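Alpha-amylase (Eisenia fetida, PDB 6M4K) probably hydrolyses internal alpha-1,4-glucosidic linkages of starch-like polysaccharides, as a family 13 glycosidase with calcium and chloride as cofactors. Local coordinates at residues Y325-A334 / W388-H398. Sequence-based numbering, arbitrary orientation. Where two conformers were deposited one is given.
Sequences YKIATAFELA and WREMYNMVRFH
Lys326 bends at chi3 (-78°) and Glu390 at chi2, and these two turns carry the ammonium over the carboxylate: NZ meets Glu390 OE2 at 3.2 Å, from above the carboxylate plane. Asn490 of the C-terminal beta domain bonds both charged ends, while Lys326 CG lies at the indole edge of Trp388, 3.8 Å from CZ3. With an alanine in place of this lysine, Glu390 would probably lose its cationic mate and a gap would open beside the indole. Farther in, the contact turns apolar. In one of its two conformers the methyl of Met391 would reach Tyr325, and Leu333 enters as a knob among Met391, Met394, Val395 and His398, its CD1 3.7 Å from Met394 CB. Met394 sets CE over the rim of one Phe397 face and 3.8 Å from Ala334 CB. His398, with CG anti to its own N (chi1 174°), donates ND1 to Leu333 O at 2.9 Å, in the carbonyl plane, and NE2 to Asp17. Near-parallel, the two helices pair on the outside of the TIM barrel, helix 322-334 touching strand 339-344. A histidine donating from both ring nitrogens is likely to be protonated, a charge that Asp17 would stabilise.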
ATOM      1  N   TYR A 325      10.382   4.914  10.815  1.00 14.37           N
ATOM      2  CA  TYR A 325       9.691   4.533   9.585  1.00 14.43           C
ATOM      3  C   TYR A 325      10.671   4.229   8.464  1.00 15.76           C
ATOM      4  O   TYR A 325      10.475   3.277   7.697  1.00 14.01           O
ATOM      5  CB  TYR A 325       8.809   5.699   9.186  1.00 15.10           C
ATOM      6  CG  TYR A 325       7.835   5.493   8.053  1.00 14.37           C
ATOM      7  CD1 TYR A 325       6.769   4.607   8.161  1.00 15.28           C
ATOM      8  CD2 TYR A 325       7.921   6.264   6.906  1.00 17.16           C
ATOM      9  CE1 TYR A 325       5.837   4.470   7.134  1.00 14.49           C
ATOM     10  CE2 TYR A 325       6.999   6.133   5.882  1.00 18.11           C
ATOM     11  CZ  TYR A 325       5.970   5.232   5.999  1.00 14.38           C
ATOM     12  OH  TYR A 325       5.056   5.156   4.977  1.00 15.69           O
ATOM     13  N   LYS A 326      11.730   5.022   8.346  1.00 13.98           N
ATOM     14  CA  LYS A 326      12.729   4.758   7.321  1.00 15.75           C
ATOM     15  C   LYS A 326      13.485   3.469   7.606  1.00 17.68           C
ATOM     16  O   LYS A 326      13.855   2.746   6.674  1.00 15.62           O
ATOM     17  CB  LYS A 326      13.700   5.932   7.210  1.00 15.96           C
ATOM     18  CG  LYS A 326      13.093   7.154   6.550  1.00 17.79           C
ATOM     19  CD  LYS A 326      14.104   8.281   6.475  1.00 20.70           C
ATOM     20  CE  LYS A 326      14.245   8.975   7.807  1.00 25.40           C
ATOM     21  NZ  LYS A 326      15.178  10.138   7.699  1.00 25.57           N
ATOM     22  N   ILE A 327      13.758   3.177   8.881  1.00 14.95           N
ATOM     23  CA  ILE A 327      14.421   1.919   9.220  1.00 15.15           C
ATOM     24  C   ILE A 327      13.555   0.733   8.805  1.00 14.32           C
ATOM     25  O   ILE A 327      14.027  -0.214   8.165  1.00 14.31           O
ATOM     26  CB  ILE A 327      14.760   1.874  10.719  1.00 15.59           C
ATOM     27  CG1 ILE A 327      15.828   2.916  11.047  1.00 16.78           C
ATOM     28  CG2 ILE A 327      15.236   0.478  11.106  1.00 17.54           C
ATOM     29  CD1 ILE A 327      16.044   3.106  12.546  1.00 19.01           C
ATOM     30  N   ALA A 328      12.280   0.763   9.188  1.00 13.76           N
ATOM     31  CA  ALA A 328      11.375  -0.334   8.853  1.00 14.17           C
ATOM     32  C   ALA A 328      11.226  -0.486   7.345  1.00 14.44           C
ATOM     33  O   ALA A 328      11.206  -1.610   6.829  1.00 13.73           O
ATOM     34  CB  ALA A 328      10.012  -0.085   9.495  1.00 14.25           C
ATOM     35  N   THR A 329      11.094   0.632   6.624  1.00 13.32           N
ATOM     36  CA  THR A 329      10.938   0.572   5.172  1.00 13.29           C
ATOM     37  C   THR A 329      12.210   0.060   4.512  1.00 14.55           C
ATOM     38  O   THR A 329      12.148  -0.740   3.570  1.00 13.87           O
ATOM     39  CB  THR A 329      10.536   1.946   4.619  1.00 14.01           C
ATOM     40  OG1 THR A 329       9.311   2.382   5.226  1.00 14.11           O
ATOM     41  CG2 THR A 329      10.345   1.873   3.107  1.00 15.54           C
ATOM     42  N   ALA A 330      13.375   0.493   4.996  1.00 13.80           N
ATOM     43  CA  ALA A 330      14.625   0.001   4.428  1.00 14.26           C
ATOM     44  C   ALA A 330      14.745  -1.503   4.603  1.00 14.04           C
ATOM     45  O   ALA A 330      15.137  -2.217   3.675  1.00 14.32           O
ATOM     46  CB  ALA A 330      15.817   0.709   5.073  1.00 15.57           C
ATOM     47  N   PHE A 331      14.439  -2.006   5.802  1.00 12.82           N
ATOM     48  CA  PHE A 331      14.439  -3.448   5.999  1.00 13.90           C
ATOM     49  C   PHE A 331      13.497  -4.138   5.019  1.00 14.65           C
ATOM     50  O   PHE A 331      13.875  -5.120   4.367  1.00 13.94           O
ATOM     51  CB  PHE A 331      14.076  -3.821   7.440  1.00 14.76           C
ATOM     52  CG  PHE A 331      14.003  -5.305   7.638  1.00 13.11           C
ATOM     53  CD1 PHE A 331      15.161  -6.040   7.826  1.00 15.03           C
ATOM     54  CD2 PHE A 331      12.790  -5.975   7.557  1.00 14.48           C
ATOM     55  CE1 PHE A 331      15.112  -7.409   7.966  1.00 14.30           C
ATOM     56  CE2 PHE A 331      12.738  -7.356   7.677  1.00 14.70           C
ATOM     57  CZ  PHE A 331      13.899  -8.070   7.890  1.00 14.85           C
ATOM     58  N   GLU A 332      12.259  -3.654   4.928  1.00 13.33           N
ATOM     59  CA  GLU A 332      11.263  -4.284   4.062  1.00 14.49           C
ATOM     60  C   GLU A 332      11.730  -4.334   2.610  1.00 13.71           C
ATOM     61  O   GLU A 332      11.497  -5.327   1.910  1.00 13.22           O
ATOM     62  CB  GLU A 332       9.953  -3.512   4.200  1.00 16.22           C
ATOM     63  CG  GLU A 332       8.948  -3.711   3.098  1.00 16.08           C
ATOM     64  CD  GLU A 332       7.837  -2.713   3.227  1.00 13.62           C
ATOM     65  OE1 GLU A 332       6.816  -3.072   3.815  1.00 14.87           O
ATOM     66  OE2 GLU A 332       8.014  -1.555   2.761  1.00 15.28           O
ATOM     67  N   LEU A 333      12.405  -3.280   2.147  1.00 12.79           N
ATOM     68  CA  LEU A 333      12.860  -3.194   0.764  1.00 13.12           C
ATOM     69  C   LEU A 333      14.095  -4.046   0.524  1.00 14.41           C
ATOM     70  O   LEU A 333      14.289  -4.539  -0.591  1.00 13.62           O
ATOM     71  CB  LEU A 333      13.151  -1.736   0.403  1.00 13.91           C
ATOM     72  CG  LEU A 333      11.889  -0.911   0.120  1.00 12.30           C
ATOM     73  CD1 LEU A 333      12.211   0.569   0.113  1.00 14.46           C
ATOM     74  CD2 LEU A 333      11.280  -1.323  -1.222  1.00 14.59           C
ATOM     75  N   ALA A 334      14.949  -4.209   1.535  1.00 13.64           N
ATOM     76  CA  ALA A 334      16.147  -5.022   1.383  1.00 13.91           C
ATOM     77  C   ALA A 334      15.868  -6.506   1.529  1.00 12.73           C
ATOM     78  O   ALA A 334      16.658  -7.319   1.036  1.00 14.44           O
ATOM     79  CB  ALA A 334      17.181  -4.619   2.438  1.00 15.20           C
ATOM     80  N   TRP A 388      11.458  10.395  -0.841  1.00 15.27           N
ATOM     81  CA  TRP A 388      12.548  10.505   0.121  1.00 15.68           C
ATOM     82  C   TRP A 388      13.732   9.693  -0.377  1.00 16.26           C
ATOM     83  O   TRP A 388      13.569   8.553  -0.822  1.00 15.02           O
ATOM     84  CB  TRP A 388      12.123   9.953   1.479  1.00 16.93           C
ATOM     85  CG  TRP A 388      11.022  10.697   2.192  1.00 15.62           C
ATOM     86  CD1 TRP A 388      10.287  11.746   1.728  1.00 17.57           C
ATOM     87  CD2 TRP A 388      10.540  10.419   3.509  1.00 15.57           C
ATOM     88  NE1 TRP A 388       9.370  12.147   2.686  1.00 18.38           N
ATOM     89  CE2 TRP A 388       9.512  11.342   3.787  1.00 17.58           C
ATOM     90  CE3 TRP A 388      10.886   9.478   4.484  1.00 17.22           C
ATOM     91  CZ2 TRP A 388       8.835  11.355   5.004  1.00 18.72           C
ATOM     92  CZ3 TRP A 388      10.206   9.487   5.687  1.00 17.80           C
ATOM     93  CH2 TRP A 388       9.191  10.420   5.935  1.00 17.21           C
ATOM     94  N   ARG A 389      14.938  10.261  -0.271  1.00 15.83           N
ATOM     95  CA  ARG A 389      16.121   9.562  -0.762  1.00 17.76           C
ATOM     96  C   ARG A 389      16.279   8.199  -0.100  1.00 16.93           C
ATOM     97  O   ARG A 389      16.667   7.221  -0.754  1.00 16.99           O
ATOM     98  CB  ARG A 389      17.383  10.411  -0.544  1.00 18.73           C
ATOM     99  CG  ARG A 389      18.673   9.761  -1.070  1.00 19.54           C
ATOM    100  CD  ARG A 389      19.916  10.540  -0.619  1.00 21.84           C
ATOM    101  NE  ARG A 389      20.035  10.416   0.827  1.00 21.18           N
ATOM    102  CZ  ARG A 389      19.691  11.350   1.702  1.00 24.34           C
ATOM    103  NH1 ARG A 389      19.252  12.539   1.299  1.00 25.41           N
ATOM    104  NH2 ARG A 389      19.795  11.077   3.000  1.00 22.69           N
ATOM    105  N   GLU A 390      16.012   8.115   1.208  1.00 15.68           N
ATOM    106  CA  GLU A 390      16.156   6.844   1.903  1.00 18.22           C
ATOM    107  C   GLU A 390      15.226   5.792   1.317  1.00 17.80           C
ATOM    108  O   GLU A 390      15.576   4.604   1.275  1.00 19.33           O
ATOM    109  CB  GLU A 390      15.898   7.030   3.398  1.00 19.47           C
ATOM    110  CG  GLU A 390      16.850   8.029   4.087  1.00 19.56           C
ATOM    111  CD  GLU A 390      16.348   9.472   4.104  1.00 24.04           C
ATOM    112  OE1 GLU A 390      15.497   9.862   3.274  1.00 21.07           O
ATOM    113  OE2 GLU A 390      16.807  10.237   4.983  1.00 23.27           O
ATOM    114  N   MET A 391      14.061   6.215   0.826  1.00 15.50           N
ATOM    115  CA  MET A 391      13.126   5.292   0.190  0.70 15.39           C
ATOM    116  C   MET A 391      13.548   4.963  -1.234  1.00 14.83           C
ATOM    117  O   MET A 391      13.701   3.796  -1.586  1.00 14.78           O
ATOM    118  CB  MET A 391      11.718   5.881   0.175  0.70 16.48           C
ATOM    119  CG  MET A 391      10.891   5.519   1.375  0.70 17.09           C
ATOM    120  SD  MET A 391      11.670   6.038   2.917  0.70 18.20           S
ATOM    121  CE  MET A 391      10.307   5.842   4.061  0.70 16.06           C
ATOM    122  N   TYR A 392      13.727   5.978  -2.079  1.00 14.15           N
ATOM    123  CA  TYR A 392      13.982   5.651  -3.479  1.00 13.82           C
ATOM    124  C   TYR A 392      15.337   4.994  -3.684  1.00 16.47           C
ATOM    125  O   TYR A 392      15.477   4.156  -4.580  1.00 13.98           O
ATOM    126  CB  TYR A 392      13.706   6.817  -4.434  1.00 15.36           C
ATOM    127  CG  TYR A 392      14.628   8.022  -4.365  1.00 15.91           C
ATOM    128  CD1 TYR A 392      15.945   7.954  -4.796  1.00 16.24           C
ATOM    129  CD2 TYR A 392      14.148   9.245  -3.923  1.00 15.32           C
ATOM    130  CE1 TYR A 392      16.772   9.070  -4.753  1.00 17.63           C
ATOM    131  CE2 TYR A 392      14.955  10.370  -3.896  1.00 16.28           C
ATOM    132  CZ  TYR A 392      16.263  10.272  -4.295  1.00 17.57           C
ATOM    133  OH  TYR A 392      17.072  11.399  -4.248  1.00 20.58           O
ATOM    134  N   ASN A 393      16.336   5.309  -2.853  1.00 13.97           N
ATOM    135  CA  ASN A 393      17.605   4.602  -2.988  1.00 15.21           C
ATOM    136  C   ASN A 393      17.510   3.171  -2.478  1.00 13.39           C
ATOM    137  O   ASN A 393      18.240   2.297  -2.955  1.00 13.71           O
ATOM    138  CB  ASN A 393      18.736   5.375  -2.312  1.00 15.11           C
ATOM    139  CG  ASN A 393      19.389   6.368  -3.252  1.00 18.10           C
ATOM    140  OD1 ASN A 393      18.976   6.502  -4.407  1.00 18.32           O
ATOM    141  ND2 ASN A 393      20.419   7.060  -2.772  1.00 18.24           N
ATOM    142  N   MET A 394      16.612   2.904  -1.526  1.00 14.05           N
ATOM    143  CA  MET A 394      16.366   1.526  -1.134  1.00 12.27           C
ATOM    144  C   MET A 394      15.482   0.793  -2.135  1.00 13.52           C
ATOM    145  O   MET A 394      15.561  -0.438  -2.215  1.00 13.66           O
ATOM    146  CB  MET A 394      15.806   1.432   0.287  1.00 15.47           C
ATOM    147  CG  MET A 394      16.859   1.680   1.373  1.00 16.30           C
ATOM    148  SD  MET A 394      18.320   0.631   1.238  1.00 15.96           S
ATOM    149  CE  MET A 394      17.584  -1.007   1.312  1.00 16.33           C
ATOM    150  N   VAL A 395      14.666   1.510  -2.909  1.00 13.36           N
ATOM    151  CA  VAL A 395      14.004   0.878  -4.047  1.00 13.75           C
ATOM    152  C   VAL A 395      15.031   0.460  -5.088  1.00 14.22           C
ATOM    153  O   VAL A 395      14.971  -0.654  -5.622  1.00 13.76           O
ATOM    154  CB  VAL A 395      12.926   1.811  -4.617  1.00 13.37           C
ATOM    155  CG1 VAL A 395      12.426   1.341  -5.993  1.00 14.51           C
ATOM    156  CG2 VAL A 395      11.776   1.947  -3.616  1.00 14.31           C
ATOM    157  N   ARG A 396      16.009   1.326  -5.366  1.00 14.00           N
ATOM    158  CA  ARG A 396      17.102   0.938  -6.251  1.00 15.08           C
ATOM    159  C   ARG A 396      17.867  -0.261  -5.697  1.00 14.47           C
ATOM    160  O   ARG A 396      18.170  -1.197  -6.443  1.00 14.77           O
ATOM    161  CB  ARG A 396      18.020   2.135  -6.533  1.00 14.83           C
ATOM    162  CG  ARG A 396      19.150   1.809  -7.510  1.00 16.11           C
ATOM    163  CD  ARG A 396      19.849   3.062  -7.998  1.00 18.50           C
ATOM    164  NE  ARG A 396      20.500   3.746  -6.885  1.00 17.61           N
ATOM    165  CZ  ARG A 396      21.241   4.842  -7.001  1.00 22.47           C
ATOM    166  NH1 ARG A 396      21.430   5.396  -8.192  1.00 24.79           N
ATOM    167  NH2 ARG A 396      21.799   5.375  -5.919  1.00 20.50           N
ATOM    168  N   PHE A 397      18.169  -0.263  -4.390  1.00 13.36           N
ATOM    169  CA  PHE A 397      18.801  -1.422  -3.759  1.00 14.09           C
ATOM    170  C   PHE A 397      17.970  -2.673  -4.003  1.00 13.60           C
ATOM    171  O   PHE A 397      18.487  -3.706  -4.433  1.00 14.00           O
ATOM    172  CB  PHE A 397      18.934  -1.152  -2.251  1.00 14.28           C
ATOM    173  CG  PHE A 397      19.609  -2.258  -1.453  1.00 14.42           C
ATOM    174  CD1 PHE A 397      18.941  -3.437  -1.153  1.00 14.36           C
ATOM    175  CD2 PHE A 397      20.887  -2.070  -0.927  1.00 14.93           C
ATOM    176  CE1 PHE A 397      19.544  -4.421  -0.400  1.00 14.61           C
ATOM    177  CE2 PHE A 397      21.502  -3.047  -0.165  1.00 15.09           C
ATOM    178  CZ  PHE A 397      20.840  -4.230   0.096  1.00 15.08           C
ATOM    179  N   HIS A 398      16.671  -2.587  -3.721  1.00 13.52           N
ATOM    180  CA  HIS A 398      15.746  -3.696  -3.942  1.00 13.34           C
ATOM    181  C   HIS A 398      15.809  -4.189  -5.379  1.00 12.89           C
ATOM    182  O   HIS A 398      15.854  -5.399  -5.625  1.00 14.19           O
ATOM    183  CB  HIS A 398      14.346  -3.171  -3.624  1.00 13.10           C
ATOM    184  CG  HIS A 398      13.224  -4.118  -3.931  1.00 13.05           C
ATOM    185  ND1 HIS A 398      12.652  -4.929  -2.975  1.00 14.90           N
ATOM    186  CD2 HIS A 398      12.523  -4.326  -5.071  1.00 14.21           C
ATOM    187  CE1 HIS A 398      11.651  -5.607  -3.516  1.00 13.50           C
ATOM    188  NE2 HIS A 398      11.570  -5.277  -4.794  1.00 14.67           N
TER